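Side-chain contacts in ammonium transporter (Kuenenia stuttgartiensis, PDB 6EU6), which probably senses ammonium at the membrane as the transporter-like part of a sensor histidine kinase and passes the signal on: residues 56-60 and 61-65; 96-99 and 100-104; 238-241 and 242-246; 264-267 and 268-272. All coordinates share one frame; numbering follows the deposited sequence.

Contact 1 of 4, residues 56-60 and 61-65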
loop_
_atom_site.group_PDB
_atom_site.type_symbol
_atom_site.label_atom_id
_atom_site.label_comp_id
_atom_site.label_asym_id
_atom_site.label_seq_id
_atom_site.Cartn_x
_atom_site.Cartn_y
_atom_site.Cartn_z
ATOM N N LEU A 56 -5.712 17.366 13.131
ATOM C CA LEU A 56 -5.669 18.751 13.604
ATOM C C LEU A 56 -5.843 18.856 15.140
ATOM O O LEU A 56 -5.181 19.649 15.794
ATOM C CB LEU A 56 -6.733 19.609 12.928
ATOM C CG LEU A 56 -6.556 19.872 11.433
ATOM C CD1 LEU A 56 -7.697 20.746 10.977
ATOM C CD2 LEU A 56 -5.282 20.577 11.185
ATOM N N VAL A 57 -6.706 18.035 15.706
ATOM C CA VAL A 57 -6.951 18.098 17.160
ATOM C C VAL A 57 -5.715 17.604 17.888
ATOM O O VAL A 57 -5.311 18.142 18.919
ATOM C CB VAL A 57 -8.207 17.304 17.510
ATOM C CG1 VAL A 57 -8.343 17.109 19.042
ATOM C CG2 VAL A 57 -9.409 17.969 16.917
ATOM N N PHE A 58 -5.056 16.584 17.344
ATOM C CA PHE A 58 -3.910 16.038 18.014
ATOM C C PHE A 58 -2.725 16.991 17.868
ATOM O O PHE A 58 -1.959 17.155 18.832
ATOM C CB PHE A 58 -3.499 14.661 17.492
ATOM C CG PHE A 58 -2.518 13.932 18.387
ATOM C CD1 PHE A 58 -2.906 13.427 19.588
ATOM C CD2 PHE A 58 -1.230 13.783 18.031
ATOM C CE1 PHE A 58 -2.008 12.760 20.406
ATOM C CE2 PHE A 58 -0.315 13.126 18.839
ATOM C CZ PHE A 58 -0.722 12.581 20.019
ATOM N N PHE A 59 -2.585 17.623 16.693
ATOM C CA PHE A 59 -1.582 18.667 16.522
ATOM C C PHE A 59 -1.808 19.796 17.550
ATOM O O PHE A 59 -0.851 20.268 18.187
ATOM C CB PHE A 59 -1.601 19.217 15.122
ATOM C CG PHE A 59 -0.730 20.435 14.909
ATOM C CD1 PHE A 59 0.625 20.314 14.683
ATOM C CD2 PHE A 59 -1.282 21.689 14.879
ATOM C CE1 PHE A 59 1.423 21.442 14.513
ATOM C CE2 PHE A 59 -0.497 22.814 14.707
ATOM C CZ PHE A 59 0.845 22.695 14.552
ATOM N N SER A 60 -3.045 20.205 17.739
ATOM C CA SER A 60 -3.293 21.432 18.520
ATOM C C SER A 60 -3.146 21.160 20.021
ATOM O O SER A 60 -2.421 21.887 20.737
ATOM C CB SER A 60 -4.704 21.948 18.264
ATOM O OG SER A 60 -4.837 22.231 16.898
ATOM N N VAL A 61 -3.890 20.184 20.508
ATOM C CA VAL A 61 -3.863 19.892 21.949
ATOM C C VAL A 61 -3.471 18.513 22.385
ATOM O O VAL A 61 -2.807 18.334 23.454
ATOM C CB VAL A 61 -5.177 20.298 22.631
ATOM C CG1 VAL A 61 -5.516 21.717 22.264
ATOM C CG2 VAL A 61 -6.292 19.418 22.231
ATOM N N GLY A 62 -3.824 17.513 21.586
ATOM C CA GLY A 62 -3.613 16.134 22.058
ATOM C C GLY A 62 -2.182 15.786 22.395
ATOM O O GLY A 62 -1.889 15.193 23.431
ATOM N N PHE A 63 -1.253 16.108 21.492
ATOM C CA PHE A 63 0.113 15.765 21.718
ATOM C C PHE A 63 0.598 16.425 23.038
ATOM O O PHE A 63 1.358 15.813 23.794
ATOM C CB PHE A 63 0.998 16.173 20.559
ATOM C CG PHE A 63 2.441 15.748 20.716
ATOM C CD1 PHE A 63 2.868 14.483 20.273
ATOM C CD2 PHE A 63 3.395 16.592 21.318
ATOM C CE1 PHE A 63 4.168 14.079 20.421
ATOM C CE2 PHE A 63 4.679 16.168 21.523
ATOM C CZ PHE A 63 5.102 14.919 21.054
ATOM N N GLY A 64 0.193 17.669 23.287
ATOM C CA GLY A 64 0.676 18.356 24.480
ATOM C C GLY A 64 0.163 17.709 25.758
ATOM O O GLY A 64 0.935 17.392 26.644
ATOM N N PHE A 65 -1.125 17.430 25.789
ATOM C CA PHE A 65 -1.720 16.750 26.929
ATOM C C PHE A 65 -1.048 15.418 27.193
ATOM O O PHE A 65 -0.896 15.010 28.354
ATOM C CB PHE A 65 -3.197 16.493 26.733
ATOM C CG PHE A 65 -4.088 17.693 26.900
ATOM C CD1 PHE A 65 -3.676 18.860 27.534
ATOM C CD2 PHE A 65 -5.397 17.632 26.459
ATOM C CE1 PHE A 65 -4.535 19.956 27.680
ATOM C CE2 PHE A 65 -6.283 18.694 26.662
ATOM C CZ PHE A 65 -5.848 19.892 27.271
HETATM O O HOH W 1 -0.128 19.364 20.968
#
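Phe58 and Phe63 make the main side-chain contact here, five residues apart on helix 40-67. Phe63 CB sits over the face of the Phe58 ring, a CH-pi contact with CB 4.1 Å from the ring centroid. The backbone N of Phe63 lies above the middle of that same ring, 3.6 Å from its plane. Phe58 CE2 in turn meets the Phe63 ring at its edge and in its plane, 3.7 Å from Phe63 CD1. Both rings get there with CG opposite the backbone N (chi1 -166° for Phe58, -176° for Phe63). Gly62 has no side chain, and its CA packs 3.7 Å from Phe58 CD1.

The hydrogen bonds mark a pi-bulge, a wider turn inside an otherwise regular alpha-helix. Val57 O takes two donors, Val61 N at 3.0 Å and Gly62 N. Phe63 N then bonds Phe58 O five residues back at 2.9 Å, in the carbonyl plane and on a lone pair. One turn earlier, Ser60 N and Ser60 OG grip Leu56 O from opposite faces of its plane, OG at 2.8 Å.

Water also takes part. Water 1 donates to Phe59 O and accepts from Gly64 N (2.9 Å), so it bridges two backbone groups where the chain is widened.

Outside the helix, the bulge also packs on two neighbouring helices. Phe58 and Phe63 pack against helix 93-114, and Val57 and Phe58 against helix 121-144. Leu56 and Phe59 pack on Met244 of the second subunit.

Contact 2 of 4, residues 96-99 and 100-104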
loop_
_atom_site.group_PDB
_atom_site.type_symbol
_atom_site.label_atom_id
_atom_site.label_comp_id
_atom_site.label_asym_id
_atom_site.label_seq_id
_atom_site.Cartn_x
_atom_site.Cartn_y
_atom_site.Cartn_z
ATOM N N PHE A 96 8.788 11.561 15.777
ATOM C CA PHE A 96 8.055 11.072 16.938
ATOM C C PHE A 96 6.667 11.671 16.934
ATOM O O PHE A 96 5.682 11.001 17.201
ATOM C CB PHE A 96 8.762 11.482 18.203
ATOM C CG PHE A 96 8.093 10.994 19.434
ATOM C CD1 PHE A 96 8.302 9.697 19.900
ATOM C CD2 PHE A 96 7.233 11.816 20.125
ATOM C CE1 PHE A 96 7.681 9.273 21.081
ATOM C CE2 PHE A 96 6.586 11.394 21.289
ATOM C CZ PHE A 96 6.830 10.126 21.782
ATOM N N PHE A 97 6.580 12.977 16.703
ATOM C CA PHE A 97 5.308 13.668 16.727
ATOM C C PHE A 97 4.316 13.071 15.686
ATOM O O PHE A 97 3.147 12.812 16.017
ATOM C CB PHE A 97 5.524 15.133 16.427
ATOM C CG PHE A 97 4.349 15.982 16.703
ATOM C CD1 PHE A 97 3.384 16.191 15.760
ATOM C CD2 PHE A 97 4.257 16.665 17.904
ATOM C CE1 PHE A 97 2.291 16.997 16.004
ATOM C CE2 PHE A 97 3.194 17.511 18.131
ATOM C CZ PHE A 97 2.182 17.651 17.187
ATOM N N PHE A 98 4.808 12.795 14.474
ATOM C CA PHE A 98 3.917 12.319 13.455
ATOM C C PHE A 98 3.498 10.880 13.732
ATOM O O PHE A 98 2.337 10.519 13.499
ATOM C CB PHE A 98 4.552 12.439 12.063
ATOM C CG PHE A 98 3.615 12.035 10.952
ATOM C CD1 PHE A 98 2.347 12.619 10.825
ATOM C CD2 PHE A 98 3.934 10.996 10.111
ATOM C CE1 PHE A 98 1.437 12.194 9.869
ATOM C CE2 PHE A 98 3.031 10.575 9.132
ATOM C CZ PHE A 98 1.792 11.180 9.004
ATOM N N PHE A 99 4.460 10.080 14.170
ATOM C CA PHE A 99 4.202 8.722 14.647
ATOM C C PHE A 99 3.096 8.663 15.695
ATOM O O PHE A 99 2.117 7.923 15.555
ATOM C CB PHE A 99 5.492 8.098 15.125
ATOM C CG PHE A 99 5.391 6.603 15.428
ATOM C CD1 PHE A 99 5.403 5.667 14.422
ATOM C CD2 PHE A 99 5.285 6.155 16.716
ATOM C CE1 PHE A 99 5.331 4.267 14.717
ATOM C CE2 PHE A 99 5.235 4.787 17.014
ATOM C CZ PHE A 99 5.223 3.832 15.998
ATOM N N GLN A 100 3.160 9.554 16.661
ATOM C CA GLN A 100 2.154 9.539 17.685
ATOM C C GLN A 100 0.852 10.119 17.122
ATOM O O GLN A 100 -0.187 9.730 17.567
ATOM C CB GLN A 100 2.615 10.332 18.920
ATOM C CG GLN A 100 3.847 9.762 19.633
ATOM C CD GLN A 100 3.569 8.367 20.210
ATOM O OE1 GLN A 100 2.457 8.046 20.533
ATOM N NE2 GLN A 100 4.591 7.530 20.274
ATOM N N MET A 101 0.891 11.044 16.137
ATOM C CA MET A 101 -0.339 11.518 15.538
ATOM C C MET A 101 -1.114 10.387 14.863
ATOM O O MET A 101 -2.330 10.289 14.994
ATOM C CB MET A 101 -0.060 12.654 14.515
ATOM C CG MET A 101 -1.297 13.214 13.849
ATOM S SD MET A 101 -0.851 14.546 12.683
ATOM C CE MET A 101 -0.540 15.778 13.933
ATOM N N VAL A 102 -0.407 9.557 14.089
ATOM C CA VAL A 102 -1.125 8.495 13.415
ATOM C C VAL A 102 -1.623 7.423 14.432
ATOM O O VAL A 102 -2.621 6.760 14.191
ATOM C CB VAL A 102 -0.342 7.901 12.219
ATOM C CG1 VAL A 102 -0.112 8.993 11.168
ATOM C CG2 VAL A 102 0.978 7.291 12.611
ATOM N N PHE A 103 -0.897 7.208 15.536
ATOM C CA PHE A 103 -1.489 6.441 16.668
ATOM C C PHE A 103 -2.834 7.010 17.140
ATOM O O PHE A 103 -3.814 6.296 17.305
ATOM C CB PHE A 103 -0.458 6.326 17.818
ATOM C CG PHE A 103 0.483 5.169 17.683
ATOM C CD1 PHE A 103 0.976 4.798 16.451
ATOM C CD2 PHE A 103 0.928 4.503 18.795
ATOM C CE1 PHE A 103 1.839 3.734 16.318
ATOM C CE2 PHE A 103 1.743 3.393 18.661
ATOM C CZ PHE A 103 2.225 3.029 17.431
ATOM N N ALA A 104 -2.897 8.327 17.324
ATOM C CA ALA A 104 -4.114 8.962 17.767
ATOM C C ALA A 104 -5.219 8.763 16.716
ATOM O O ALA A 104 -6.358 8.511 17.094
ATOM C CB ALA A 104 -3.933 10.468 18.047
#
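Phe99 has CG opposite the backbone N (chi1 -170°), and this brings its ring against that of Phe103. Phe99 CZ lies 3.4 Å from Phe103 CE1, and the planes meet at an oblique 41°. Gln100 has CG beside its backbone N, and its chain bends at chi2 (-64°), which sets its CG over the face of the Phe96 ring, 3.8 Å from the centroid. Its amide NE2 lies 3.6 Å from Phe96 CE1. The same NE2 also stands at the edge of the Phe99 ring, in its plane, and has a weak hydrogen bond to a bound MES molecule, probably from the crystallisation liquor.

All this lies within one alpha-helix, 93-114, with contacts between neighbouring turns. Gln100, Met101, Val102 and Phe103 each donate N-H to the carbonyl four residues back.

On another side, Val102 CG1 packs over the Phe98 ring, 3.6 Å from Phe98 CZ. Met101 SD sits at the edge of that ring, a Met-aromatic contact, 4.2 Å from Phe98 CD1. Met101 CE reaches Phe97 CE1 at 3.7 Å. Beyond the helix, Phe103 stacks on Phe223, and Phe98 meets Phe221 of the second subunit edge-to-face.

Contact 3 of 4, residues 238-241 and 242-246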
loop_
_atom_site.group_PDB
_atom_site.type_symbol
_atom_site.label_atom_id
_atom_site.label_comp_id
_atom_site.label_asym_id
_atom_site.label_seq_id
_atom_site.Cartn_x
_atom_site.Cartn_y
_atom_site.Cartn_z
ATOM N N VAL A 238 10.296 -8.015 16.302
ATOM C CA VAL A 238 8.977 -7.424 16.604
ATOM C C VAL A 238 8.016 -7.747 15.439
ATOM O O VAL A 238 6.855 -8.096 15.625
ATOM C CB VAL A 238 9.111 -5.924 16.755
ATOM C CG1 VAL A 238 7.744 -5.265 16.739
ATOM C CG2 VAL A 238 9.846 -5.662 18.062
ATOM N N ILE A 239 8.525 -7.549 14.221
ATOM C CA ILE A 239 7.667 -7.784 13.028
ATOM C C ILE A 239 7.304 -9.246 12.836
ATOM O O ILE A 239 6.179 -9.560 12.507
ATOM C CB ILE A 239 8.346 -7.147 11.825
ATOM C CG1 ILE A 239 8.150 -5.641 12.021
ATOM C CG2 ILE A 239 7.717 -7.628 10.524
ATOM C CD1 ILE A 239 8.682 -4.699 11.007
ATOM N N LEU A 240 8.274 -10.127 13.036
ATOM C CA LEU A 240 8.024 -11.556 13.008
ATOM C C LEU A 240 7.004 -11.945 14.067
ATOM O O LEU A 240 6.025 -12.621 13.771
ATOM C CB LEU A 240 9.332 -12.331 13.200
ATOM C CG LEU A 240 9.142 -13.864 13.243
ATOM C CD1 LEU A 240 8.565 -14.402 11.902
ATOM C CD2 LEU A 240 10.415 -14.630 13.602
ATOM N N ASN A 241 7.133 -11.416 15.290
ATOM C CA ASN A 241 6.133 -11.735 16.271
ATOM C C ASN A 241 4.768 -11.196 15.880
ATOM O O ASN A 241 3.738 -11.836 16.151
ATOM C CB ASN A 241 6.495 -11.152 17.647
ATOM C CG ASN A 241 7.643 -11.856 18.302
ATOM O OD1 ASN A 241 7.998 -13.015 17.975
ATOM N ND2 ASN A 241 8.272 -11.144 19.246
ATOM N N THR A 242 4.706 -9.980 15.309
ATOM C CA THR A 242 3.426 -9.463 14.912
ATOM C C THR A 242 2.768 -10.415 13.889
ATOM O O THR A 242 1.636 -10.733 13.984
ATOM C CB THR A 242 3.635 -8.049 14.329
ATOM O OG1 THR A 242 4.176 -7.229 15.374
ATOM C CG2 THR A 242 2.349 -7.466 13.828
ATOM N N ASN A 243 3.554 -10.898 12.926
ATOM C CA ASN A 243 3.056 -11.760 11.892
ATOM C C ASN A 243 2.575 -13.083 12.467
ATOM O O ASN A 243 1.503 -13.643 12.096
ATOM C CB ASN A 243 4.102 -12.040 10.846
ATOM C CG ASN A 243 3.485 -12.658 9.623
ATOM O OD1 ASN A 243 2.806 -11.987 8.851
ATOM N ND2 ASN A 243 3.735 -13.964 9.422
ATOM N N MET A 244 3.366 -13.598 13.379
ATOM C CA MET A 244 3.021 -14.892 13.916
ATOM C C MET A 244 1.770 -14.825 14.780
ATOM O O MET A 244 1.018 -15.793 14.805
ATOM C CB MET A 244 4.201 -15.519 14.722
ATOM C CG MET A 244 5.455 -15.712 13.921
ATOM S SD MET A 244 5.171 -16.664 12.446
ATOM C CE MET A 244 4.514 -18.224 13.075
ATOM N N ALA A 245 1.541 -13.724 15.515
ATOM C CA ALA A 245 0.332 -13.608 16.322
ATOM C C ALA A 245 -0.886 -13.601 15.383
ATOM O O ALA A 245 -1.873 -14.298 15.675
ATOM C CB ALA A 245 0.298 -12.375 17.244
ATOM N N ALA A 246 -0.851 -12.804 14.294
ATOM C CA ALA A 246 -1.948 -12.750 13.325
ATOM C C ALA A 246 -2.208 -14.137 12.720
ATOM O O ALA A 246 -3.370 -14.620 12.636
ATOM C CB ALA A 246 -1.673 -11.766 12.217
#
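The carbonyl plane of Val238 is approached from both faces by Thr242. Thr242 N reaches Val238 O from one face at 2.9 Å. Thr242 OG1 comes in from the opposite face, 2.8 Å from Val238 O and tilted 35° from the plane. The hydroxyl is there because OG1 stands beside the backbone N (chi1 -62°), which turns it back toward the preceding turn.

The two flat amides of the contact, Asn241 and Asn243, have their polar partners outside it. Asn241 ND2 donates to Ser284 O and Val287 O. Asn243 OD1 accepts from Trp217 NE1, and its ND2 is bonded to Ser55 OG of the third subunit. Within the helix, Asn243 touches by its CB, 3.5 Å from Leu240 O.

Leu240 and Met244 lie side by side and point the same way. Leu240 CD1 meets Met244 CG at 3.9 Å and Met244 SD at 4.1 Å. The Met244 chain is folded at both chi2 and chi3, and its CG also passes close to Leu240 O, at 3.1 Å. Met244 N bonds Leu240 O at 2.9 Å.

These turns belong to helix 234-261, which runs at the subunit interface. Ile239 and Asn243 pack on Phe98 of the third subunit, and Leu240 packs on Tyr94 of that subunit.

In chemical terms, the threonine hydroxyl is satisfied inside its own helix by a carbonyl that already holds a backbone bond, as is common in membrane-spanning helices. The buried asparagine amides instead tie the helix outward, Asn241 to the 284-287 region and Asn243 to both helix 206-226 and a neighbouring subunit.

Contact 4 of 4, residues 264-267 and 268-272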
loop_
_atom_site.group_PDB
_atom_site.type_symbol
_atom_site.label_atom_id
_atom_site.label_comp_id
_atom_site.label_asym_id
_atom_site.label_seq_id
_atom_site.Cartn_x
_atom_site.Cartn_y
_atom_site.Cartn_z
ATOM N N ILE A 264 -16.690 -22.177 7.721
ATOM C CA ILE A 264 -15.778 -21.058 7.972
ATOM C C ILE A 264 -16.574 -19.771 7.767
ATOM O O ILE A 264 -16.877 -19.458 6.662
ATOM C CB ILE A 264 -14.565 -21.076 6.969
ATOM C CG1 ILE A 264 -13.746 -22.384 7.080
ATOM C CG2 ILE A 264 -13.649 -19.846 7.131
ATOM C CD1 ILE A 264 -13.283 -22.708 8.481
ATOM N N GLU A 265 -16.917 -19.028 8.798
ATOM C CA GLU A 265 -17.624 -17.760 8.598
ATOM C C GLU A 265 -16.620 -16.616 8.512
ATOM O O GLU A 265 -15.824 -16.425 9.431
ATOM C CB GLU A 265 -18.586 -17.485 9.721
ATOM C CG GLU A 265 -19.596 -18.588 9.868
ATOM C CD GLU A 265 -20.729 -18.108 10.694
ATOM O OE1 GLU A 265 -21.634 -17.496 10.111
ATOM O OE2 GLU A 265 -20.661 -18.276 11.920
ATOM N N ALA A 266 -16.635 -15.884 7.418
ATOM C CA ALA A 266 -15.602 -14.890 7.165
ATOM C C ALA A 266 -15.480 -13.824 8.311
ATOM O O ALA A 266 -14.357 -13.468 8.700
ATOM C CB ALA A 266 -15.851 -14.221 5.820
ATOM N N GLY A 267 -16.624 -13.358 8.832
ATOM C CA GLY A 267 -16.674 -12.257 9.800
ATOM C C GLY A 267 -15.837 -12.573 11.031
ATOM O O GLY A 267 -14.994 -11.781 11.446
ATOM N N SER A 268 -16.025 -13.766 11.550
ATOM C CA SER A 268 -15.357 -14.195 12.776
ATOM C C SER A 268 -13.912 -14.487 12.518
ATOM O O SER A 268 -13.102 -14.326 13.417
ATOM C CB SER A 268 -16.056 -15.415 13.391
ATOM O OG SER A 268 -17.278 -14.953 13.887
ATOM N N LEU A 269 -13.567 -14.977 11.315
ATOM C CA LEU A 269 -12.165 -15.204 11.002
ATOM C C LEU A 269 -11.402 -13.866 10.999
ATOM O O LEU A 269 -10.297 -13.756 11.539
ATOM C CB LEU A 269 -12.031 -15.877 9.651
ATOM C CG LEU A 269 -10.612 -15.977 9.115
ATOM C CD1 LEU A 269 -9.815 -16.954 9.937
ATOM C CD2 LEU A 269 -10.646 -16.423 7.663
ATOM N N PHE A 270 -11.996 -12.834 10.391
ATOM C CA PHE A 270 -11.350 -11.510 10.402
ATOM C C PHE A 270 -11.224 -10.978 11.790
ATOM O O PHE A 270 -10.157 -10.484 12.201
ATOM C CB PHE A 270 -12.176 -10.448 9.611
ATOM C CG PHE A 270 -12.401 -10.768 8.131
ATOM C CD1 PHE A 270 -11.409 -11.207 7.338
ATOM C CD2 PHE A 270 -13.609 -10.511 7.549
ATOM C CE1 PHE A 270 -11.594 -11.514 5.997
ATOM C CE2 PHE A 270 -13.815 -10.802 6.212
ATOM C CZ PHE A 270 -12.789 -11.272 5.433
ATOM N N THR A 271 -12.311 -11.084 12.561
ATOM C CA THR A 271 -12.285 -10.630 13.964
ATOM C C THR A 271 -11.091 -11.223 14.690
ATOM O O THR A 271 -10.408 -10.558 15.426
ATOM C CB THR A 271 -13.613 -10.974 14.675
ATOM O OG1 THR A 271 -14.649 -10.282 14.025
ATOM C CG2 THR A 271 -13.605 -10.581 16.140
ATOM N N ALA A 272 -10.886 -12.523 14.536
ATOM C CA ALA A 272 -9.864 -13.158 15.266
ATOM C C ALA A 272 -8.442 -12.677 14.856
ATOM O O ALA A 272 -7.583 -12.507 15.711
ATOM C CB ALA A 272 -10.015 -14.657 15.112
#
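Phe270 folds back over the start of its own helix and meets Ala266 and Gly267. Its CB lies 3.6 Å from Gly267 O. With CG beside the backbone N (chi1 -60°), the ring turns toward the previous turn, and CG comes to 3.4 Å from Ala266 O. CD2 is closer still to Ala266 O, at 3.3 Å. The oxygen sits over one face of the ring, off centre toward the rim. Farther out, CE2 reaches Ala266 CB at 4.0 Å. The ring also packs on Thr210 and Thr213 of helix 206-226 and on Leu48 of the third subunit.

Ala266 O is also the acceptor for Phe270 N, at 3.0 Å. Thr271 N bonds Gly267 O. Thr271 OG1 also lies 3.0 Å from Gly267 O, but its proton could go elsewhere. One carboxylate holds two hydroxyls of the helix: Glu307 OE2 is bonded to Thr271 OG1 and Glu307 OE1 to Ser268 OG.

Glu265 precedes the helix at the N-cap position. Its OE2 forms salt bridges with Arg261 and Arg263. This is the first turn of a transmembrane helix, 266-280, entered from the short connection after helix 234-261.

How the contacts relate
Each contact joins adjoining segments, so none closes a loop, and none nests within or crosses another. Contact 1 comes first, near the end of helix 40-67, and contact 2 follows near the start of helix 93-114. The two touch: Phe63 CG lies 3.2 Å from Phe97 CE2. Contact 3 is on helix 234-261, and contact 4 opens the next helix, 266-280; their nearest atoms are about 6 Å apart. Contacts 1 and 4 are on opposite sides of the chain's centre. The trimer relates the pairs: contacts 1 and 2 pack on contact 3 residues of the second subunit, while contact 4 meets helix 40-67 of the third.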